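Side-chain contacts in lipid-transfer protein (Thermomonospora curvata, PDB 6OK1), which is of unknown function but is a lipid-transfer protein of the thiolase superfamily, with a thiolase-like fold: residues Q275-Y278 and A279-G282; S281-N284 and P285-G289; F310-R313 and G314-K317. All coordinates share one frame; numbering follows the deposited sequence.

Contact 1 of 3, residues Q275-Y278 and A279-G282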
# COMPACT_ATOMS: atom_id res chain seq x y z
N GLN A 275 -6.86 18.29 -15.07
CA GLN A 275 -6.59 18.22 -16.50
C GLN A 275 -6.97 16.86 -17.07
O GLN A 275 -7.59 16.77 -18.14
CB GLN A 275 -5.11 18.51 -16.77
CG GLN A 275 -4.72 19.95 -16.48
CD GLN A 275 -3.22 20.13 -16.34
OE1 GLN A 275 -2.43 19.24 -16.69
NE2 GLN A 275 -2.81 21.29 -15.82
N GLN A 276 -6.63 15.79 -16.34
CA GLN A 276 -6.96 14.45 -16.79
C GLN A 276 -8.46 14.21 -16.74
O GLN A 276 -9.03 13.58 -17.64
CB GLN A 276 -6.23 13.42 -15.94
CG GLN A 276 -4.76 13.44 -16.11
CD GLN A 276 -4.10 12.59 -15.06
OE1 GLN A 276 -3.97 11.38 -15.24
NE2 GLN A 276 -3.73 13.20 -13.95
N LEU A 277 -9.12 14.66 -15.66
CA LEU A 277 -10.57 14.45 -15.54
C LEU A 277 -11.30 15.08 -16.71
O LEU A 277 -12.22 14.48 -17.27
CB LEU A 277 -11.11 15.05 -14.27
CG LEU A 277 -10.57 14.44 -12.99
CD1 LEU A 277 -11.14 15.18 -11.78
CD2 LEU A 277 -10.94 12.97 -12.94
N TYR A 278 -10.94 16.31 -17.05
CA TYR A 278 -11.63 16.98 -18.16
C TYR A 278 -11.29 16.33 -19.50
O TYR A 278 -12.16 16.20 -20.38
CB TYR A 278 -11.28 18.46 -18.17
CG TYR A 278 -11.80 19.20 -16.98
CD1 TYR A 278 -13.13 19.07 -16.59
CD2 TYR A 278 -10.97 20.02 -16.23
CE1 TYR A 278 -13.62 19.73 -15.49
CE2 TYR A 278 -11.45 20.70 -15.12
CZ TYR A 278 -12.78 20.54 -14.76
OH TYR A 278 -13.30 21.19 -13.67
N ALA A 279 -10.03 15.95 -19.71
CA ALA A 279 -9.67 15.31 -20.97
C ALA A 279 -10.33 13.95 -21.11
O ALA A 279 -10.78 13.57 -22.20
CB ALA A 279 -8.15 15.19 -21.08
N GLN A 280 -10.39 13.18 -20.02
CA GLN A 280 -10.97 11.84 -20.09
C GLN A 280 -12.46 11.91 -20.43
O GLN A 280 -12.96 11.14 -21.25
CB GLN A 280 -10.81 11.12 -18.75
CG GLN A 280 -9.40 10.65 -18.46
CD GLN A 280 -9.26 10.20 -17.02
OE1 GLN A 280 -10.22 10.26 -16.27
NE2 GLN A 280 -8.08 9.77 -16.63
N SER A 281 -13.17 12.80 -19.75
CA SER A 281 -14.62 12.87 -19.80
C SER A 281 -15.14 13.68 -20.97
O SER A 281 -16.35 13.64 -21.24
CB SER A 281 -15.15 13.48 -18.51
OG SER A 281 -14.71 14.83 -18.33
N GLY A 282 -14.28 14.44 -21.63
CA GLY A 282 -14.73 15.37 -22.66
C GLY A 282 -15.51 16.55 -22.13
O GLY A 282 -16.24 17.19 -22.89

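Contact 2 of 3, residues S281-N284 and P285-G289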
# COMPACT_ATOMS: atom_id res chain seq x y z
N SER A 281 -13.17 12.80 -19.75
CA SER A 281 -14.62 12.87 -19.80
C SER A 281 -15.14 13.68 -20.97
O SER A 281 -16.35 13.64 -21.24
CB SER A 281 -15.15 13.48 -18.51
OG SER A 281 -14.71 14.83 -18.33
N GLY A 282 -14.28 14.44 -21.63
CA GLY A 282 -14.73 15.37 -22.66
C GLY A 282 -15.51 16.55 -22.13
O GLY A 282 -16.24 17.19 -22.89
N LEU A 283 -15.36 16.87 -20.85
CA LEU A 283 -16.10 17.93 -20.21
C LEU A 283 -15.18 19.10 -19.89
O LEU A 283 -13.95 18.99 -19.88
CB LEU A 283 -16.77 17.45 -18.91
CG LEU A 283 -17.72 16.27 -19.05
CD1 LEU A 283 -18.24 15.83 -17.71
CD2 LEU A 283 -18.92 16.62 -19.95
N ASN A 284 -15.82 20.23 -19.67
CA ASN A 284 -15.24 21.46 -19.18
C ASN A 284 -15.76 21.77 -17.79
O ASN A 284 -16.77 21.20 -17.35
CB ASN A 284 -15.58 22.64 -20.11
CG ASN A 284 -15.00 22.47 -21.48
OD1 ASN A 284 -13.89 21.98 -21.62
ND2 ASN A 284 -15.74 22.89 -22.51
N PRO A 285 -15.12 22.69 -17.07
CA PRO A 285 -15.69 23.10 -15.78
C PRO A 285 -17.16 23.50 -15.87
O PRO A 285 -17.95 23.17 -14.97
CB PRO A 285 -14.78 24.27 -15.37
CG PRO A 285 -13.45 23.99 -16.04
CD PRO A 285 -13.79 23.26 -17.33
N SER A 286 -17.55 24.19 -16.94
CA SER A 286 -18.94 24.63 -17.07
C SER A 286 -19.92 23.46 -17.09
O SER A 286 -21.11 23.66 -16.85
CB SER A 286 -19.11 25.46 -18.35
OG SER A 286 -18.85 24.64 -19.47
N ASP A 287 -19.45 22.26 -17.41
CA ASP A 287 -20.33 21.10 -17.43
C ASP A 287 -20.52 20.47 -16.07
O ASP A 287 -21.35 19.56 -15.94
CB ASP A 287 -19.78 20.05 -18.39
CG ASP A 287 -19.65 20.57 -19.80
OD1 ASP A 287 -20.63 21.14 -20.33
OD2 ASP A 287 -18.56 20.43 -20.38
N ILE A 288 -19.77 20.89 -15.06
CA ILE A 288 -19.85 20.31 -13.73
C ILE A 288 -20.96 21.00 -12.95
O ILE A 288 -20.93 22.22 -12.78
CB ILE A 288 -18.51 20.46 -13.00
CG1 ILE A 288 -17.38 19.84 -13.84
CG2 ILE A 288 -18.59 19.86 -11.60
CD1 ILE A 288 -17.52 18.33 -14.13
N GLY A 289 -21.90 20.21 -12.43
CA GLY A 289 -23.09 20.74 -11.79
C GLY A 289 -23.03 20.69 -10.27
O GLY A 289 -23.90 21.25 -9.60

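Contact 3 of 3, residues F310-R313 and G314-K317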
# COMPACT_ATOMS: atom_id res chain seq x y z
N PHE A 310 -12.72 26.60 -11.98
CA PHE A 310 -14.01 27.21 -11.69
C PHE A 310 -13.92 28.72 -11.49
O PHE A 310 -14.95 29.40 -11.59
CB PHE A 310 -14.63 26.57 -10.45
CG PHE A 310 -14.98 25.14 -10.65
CD1 PHE A 310 -15.99 24.78 -11.54
CD2 PHE A 310 -14.31 24.15 -9.96
CE1 PHE A 310 -16.31 23.44 -11.73
CE2 PHE A 310 -14.62 22.81 -10.16
CZ PHE A 310 -15.62 22.46 -11.05
N CYS A 311 -12.73 29.25 -11.23
CA CYS A 311 -12.52 30.69 -11.14
C CYS A 311 -11.04 30.94 -11.41
O CYS A 311 -10.24 30.00 -11.51
CB CYS A 311 -12.94 31.22 -9.77
SG CYS A 311 -11.99 30.44 -8.44
N ALA A 312 -10.68 32.22 -11.53
CA ALA A 312 -9.31 32.62 -11.82
C ALA A 312 -8.41 32.46 -10.59
O ALA A 312 -8.88 32.43 -9.45
CB ALA A 312 -9.27 34.08 -12.29
N ARG A 313 -7.10 32.38 -10.84
CA ARG A 313 -6.12 32.34 -9.75
C ARG A 313 -6.33 33.49 -8.79
O ARG A 313 -6.45 34.65 -9.20
CB ARG A 313 -4.69 32.41 -10.30
CG ARG A 313 -4.24 31.24 -11.06
CD ARG A 313 -3.96 30.12 -10.12
NE ARG A 313 -3.60 28.94 -10.87
CZ ARG A 313 -3.47 27.75 -10.33
NH1 ARG A 313 -3.66 27.60 -9.02
NH2 ARG A 313 -3.14 26.74 -11.11
N GLY A 314 -6.35 33.18 -7.50
CA GLY A 314 -6.54 34.16 -6.44
C GLY A 314 -7.94 34.68 -6.25
O GLY A 314 -8.16 35.51 -5.35
N GLU A 315 -8.91 34.23 -7.05
CA GLU A 315 -10.27 34.74 -6.95
C GLU A 315 -11.27 33.76 -6.35
O GLU A 315 -12.47 34.04 -6.38
CB GLU A 315 -10.72 35.21 -8.35
CG GLU A 315 -9.72 36.22 -8.90
CD GLU A 315 -10.25 37.06 -10.03
OE1 GLU A 315 -11.26 36.66 -10.65
OE2 GLU A 315 -9.65 38.11 -10.31
N ALA A 316 -10.82 32.64 -5.78
CA ALA A 316 -11.75 31.76 -5.09
C ALA A 316 -12.51 32.48 -3.99
O ALA A 316 -13.68 32.17 -3.75
CB ALA A 316 -11.01 30.55 -4.51
N LYS A 317 -11.86 33.41 -3.30
CA LYS A 317 -12.55 34.12 -2.24
C LYS A 317 -13.77 34.86 -2.79
O LYS A 317 -14.82 34.93 -2.14
CB LYS A 317 -11.61 35.11 -1.55
CG LYS A 317 -11.14 36.25 -2.45
CD LYS A 317 -10.04 37.07 -1.73
CE LYS A 317 -9.50 38.20 -2.61
NZ LYS A 317 -10.58 39.18 -2.90
O HOH W 1 -12.78 34.40 -11.12

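Contact 1 of 3, residues Q275-Y278 and A279-G282
Ser281 grips the carbonyl of Leu277 twice. Its OG donates to Leu277 O at 2.7 Å, and its backbone N reaches the same oxygen at 3.1 Å; the two donors come from opposite faces of the carbonyl plane. With chi1 at 63°, OG sits between its own N and carbonyl carbon, which turns it back to Leu277 O, and the hydroxyl of this buried residue also takes a weak bond from Leu283 N. The other backbone bonds are i to i+4: Ala279 N to Gln275 O at 3.0 Å and Gln280 N to Gln276 O at 2.8 Å. These are the last turns of helix 268-281, which packs on the thiolase-fold sheet and ends before Gly282, the first residue out of helical geometry, with positive phi; its N still makes a weak bond to Tyr278 O.

Van der Waals contact is carried by Gln280, whose CG lies 3.1 Å from Gln276 O. Gln280 NE2 comes within 4.1 Å of Gln276 CB, but the two amides bond elsewhere: Gln280 OE1 accepts from Ala245 N, and Gln276 NE2 donates to Gln247 O and Leu272 O. Leu277 and Tyr278 pack on Leu373 and Ile386, and Tyr278 OH bonds to Leu308 O.

Contact 2 of 3, residues S281-N284 and P285-G289
Asn284 and Asp287 close a surface turn in the loop that leads from helix 268-281 to strand 290-292 of the thiolase-fold sheet. It is a side-chain-to-backbone contact round a turn: the short 3-10 segment 285-287 starts at Pro285, and the side chain of Asp287 folds back onto the backbone just ahead of it. Asp287 OD2 accepts from Asn284 N at 2.8 Å in a nearly straight bond (173°), met on the anti side of the carboxylate and 19° out of its plane. A return bond runs from Asp287 N to Asn284 O at 2.9 Å, the donor standing above the carbonyl plane, so one residue holds both the N and the O of Asn284. The torsion of Asp287, chi1 -60°, puts CG beside its own N and thereby brings the carboxylate alongside Asn284.

Leu283 crosses the aspartate obliquely, its CD2 3.9 Å from Asp287 CB. On the inner side Ile288 is buried against Ile386 and Leu373, while Arg330 NH1 bonds to its carbonyl oxygen. Asp287 O accepts from Asn371 ND2, tying the turn to strand 371-375. Within the loop the apolar contact is looser, Leu283 CD1 lying 4.4 Å from Ile288 CD1.

Contact 3 of 3, residues F310-R313 and G314-K317
A type II beta turn, Ala312 to Glu315, joins the loop after helix 301-307 to the start of helix 316-321, with Glu315 at the N-cap position. The turn is closed by Glu315 N, which donates to Ala312 O at 3.0 Å with an N-H...O angle of 158°; the donor lies above the carbonyl plane. Gly314 takes the third position of the turn with positive phi (75°).

The side chain of Glu315 folds back over the turn. Its CG is 3.6 Å from Arg313 O, and with the chain extended beyond CG the carboxylate arrives beside the methyl group of Ala312, OE1 standing 3.6 Å from Ala312 CB. A water joins the same two residues, accepting from Ala312 N at 3.1 Å and donating to Glu315 OE1 at 2.8 Å. On the inner side the sulfur of Cys311 meets the first turn of the helix: SG lies 3.6 Å from Ala316 CA and 4.1 Å from Ala316 CB. A chi1 of 61° swings SG in over the helix start. Cys311 also packs on Leu305 and Glu306.

Arg313 points away and forms a salt bridge with Glu307 through NH1. The carboxylate of Glu306 takes the N-H groups of Gly314 and Ala316, so the preceding helix holds the turn by acidic side chains. Glu306 thus supplies an acceptor to an N-H of the new helix's first turn, and its negative charge would probably be stabilised there by the helix dipole.

How the contacts relate
Contacts 1 and 2 run into each other through Ser281 and Gly282: the first ends helix 268-281, the second turns the chain toward strand 290-292. Contact 3 lies farther off, its centre about 20 Å from that of contact 1 and 17 Å from that of contact 2. Contact 2 is at the surface, whereas contacts 1 and 3 are partly buried. Helical backbone bonds dominate contact 1; Asp287 binds backbone directly in contact 2, whereas in contact 3 Glu315 reaches Ala312 N through a water and Glu306, from outside, binds N-H groups directly. Phe310, opening segment 310-313, touches both other contacts, its CZ 3.7 Å from Tyr278 OH and its CE1 3.9 Å from Ile288 CB.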